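Local atomic coordinates of 5,10-methylenetetrahydromethanopterin reductase (Methanopyrus kandleri, PDB entry 1EZW), a protein that catalyses the reversible, coenzyme F420-dependent reduction of methylenetetrahydromethanopterin to methyltetrahydromethanopterin in methanogenesis from carbon dioxide. Residues P172-A177 and G192-A197. Residues are numbered along the deposited sequence; the frame is centred on the assembly and turned at random.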
# COMPACT_ATOMS: atom_id res chain seq x y z
N PRO A 172 -21.30 9.14 -6.27
CA PRO A 172 -21.72 10.18 -7.22
C PRO A 172 -21.48 9.83 -8.67
O PRO A 172 -20.46 9.25 -9.02
CB PRO A 172 -20.89 11.40 -6.83
CG PRO A 172 -20.35 11.10 -5.46
CD PRO A 172 -20.15 9.57 -5.46
N PHE A 173 -22.44 10.20 -9.52
CA PHE A 173 -22.33 9.96 -10.93
C PHE A 173 -22.13 11.27 -11.66
O PHE A 173 -23.04 12.11 -11.69
CB PHE A 173 -23.63 9.30 -11.46
CG PHE A 173 -23.56 8.90 -12.90
CD1 PHE A 173 -22.81 7.78 -13.32
CD2 PHE A 173 -24.26 9.63 -13.87
CE1 PHE A 173 -22.77 7.39 -14.66
CE2 PHE A 173 -24.22 9.25 -15.22
CZ PHE A 173 -23.48 8.14 -15.62
N TYR A 174 -20.95 11.48 -12.22
CA TYR A 174 -20.69 12.70 -12.98
C TYR A 174 -20.65 12.37 -14.46
O TYR A 174 -20.08 11.37 -14.87
CB TYR A 174 -19.31 13.30 -12.59
CG TYR A 174 -19.29 14.04 -11.28
CD1 TYR A 174 -19.53 13.39 -10.07
CD2 TYR A 174 -19.02 15.41 -11.26
CE1 TYR A 174 -19.51 14.08 -8.86
CE2 TYR A 174 -19.01 16.13 -10.05
CZ TYR A 174 -19.25 15.46 -8.85
OH TYR A 174 -19.28 16.06 -7.63
N MET A 175 -21.24 13.23 -15.30
CA MET A 175 -21.20 13.00 -16.72
C MET A 175 -20.37 14.03 -17.46
O MET A 175 -20.51 15.22 -17.21
CB MET A 175 -22.61 13.11 -17.28
CG MET A 175 -23.33 11.85 -17.34
SD MET A 175 -24.92 12.18 -18.24
CE MET A 175 -24.59 12.55 -19.56
N GLY A 176 -19.54 13.58 -18.39
CA GLY A 176 -18.82 14.54 -19.20
C GLY A 176 -19.85 15.13 -20.18
O GLY A 176 -20.73 14.41 -20.66
N ALA A 177 -19.77 16.42 -20.46
CA ALA A 177 -20.76 17.01 -21.39
C ALA A 177 -20.20 18.23 -22.05
O ALA A 177 -19.60 19.07 -21.40
CB ALA A 177 -22.04 17.40 -20.62
N GLY A 192 -23.36 15.37 -11.07
CA GLY A 192 -22.46 16.42 -11.50
C GLY A 192 -22.15 16.37 -12.97
O GLY A 192 -22.42 15.37 -13.65
N VAL A 193 -21.57 17.45 -13.49
CA VAL A 193 -21.23 17.54 -14.88
C VAL A 193 -19.78 17.98 -15.04
O VAL A 193 -19.35 18.95 -14.42
CB VAL A 193 -22.16 18.58 -15.59
CG1 VAL A 193 -22.00 18.45 -17.13
CG2 VAL A 193 -23.60 18.38 -15.15
N LEU A 194 -19.02 17.27 -15.85
CA LEU A 194 -17.63 17.62 -16.11
C LEU A 194 -17.59 18.29 -17.46
O LEU A 194 -17.79 17.67 -18.52
CB LEU A 194 -16.76 16.34 -16.12
CG LEU A 194 -16.81 15.59 -14.78
CD1 LEU A 194 -16.20 14.18 -14.93
CD2 LEU A 194 -16.04 16.38 -13.74
N VAL A 195 -17.37 19.60 -17.43
CA VAL A 195 -17.31 20.39 -18.65
C VAL A 195 -15.88 20.81 -18.94
O VAL A 195 -15.24 21.44 -18.11
CB VAL A 195 -18.19 21.64 -18.49
CG1 VAL A 195 -18.15 22.50 -19.77
CG2 VAL A 195 -19.60 21.22 -18.16
N ASN A 196 -15.38 20.42 -20.11
CA ASN A 196 -14.04 20.78 -20.53
C ASN A 196 -14.08 22.24 -20.97
O ASN A 196 -14.38 22.53 -22.13
CB ASN A 196 -13.58 19.91 -21.71
CG ASN A 196 -13.06 18.55 -21.27
OD1 ASN A 196 -12.89 17.64 -22.09
ND2 ASN A 196 -12.78 18.41 -19.99
N ALA A 197 -13.83 23.14 -20.02
CA ALA A 197 -13.80 24.58 -20.32
C ALA A 197 -13.19 25.29 -19.14
O ALA A 197 -13.26 24.80 -18.01
CB ALA A 197 -15.25 25.10 -20.57
O HOH W 1 -16.87 19.31 -22.36
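Residues 173-176 and 192-196 run side by side as parallel strands, their axes 29° apart, with Tyr-174, Met-175 and Gly-176 level with Gly-192, Val-193 and Leu-194. Gly-192 O accepts from Met-175 N (2.9 Å), Met-175 O from Leu-194 N (2.9 Å) and Leu-194 O from Ala-177 N (3.0 Å), whereas the bond from Gly-192 N to Phe-173 O is weak at 3.3 Å. Beyond these, a water bridges Ala-177 O and Asn-196 N. The strands are neighbours in the (beta/alpha)8 barrel of the luciferase-like family, joined by a beta-alpha-beta crossover through helix 180-189. On the Tyr-174 face, CG of this residue lies anti to its carbonyl carbon (chi1 -77°), laying the ring over Gly-192; the glycine CA makes a CH-pi contact over one ring face, 3.9 Å from the centroid and offset toward the rim. Leu-194 straddles the root of this side chain: CD2 comes obliquely to ring atom CD2 of Tyr-174 (4.0 Å), and CD1 meets its CB. The phenol reaches on to hydrogen-bond Asp-225 through OH, and Trp-35 meets the ring edge-to-face. On the other face, where Met-175 and Val-193 point, Val-193 CG1 packs 3.6 Å from Ala-177 CB; helix 180-189 covers this pair, Ala-186 against Val-193, and Met-182 and Leu-183 against Ala-177.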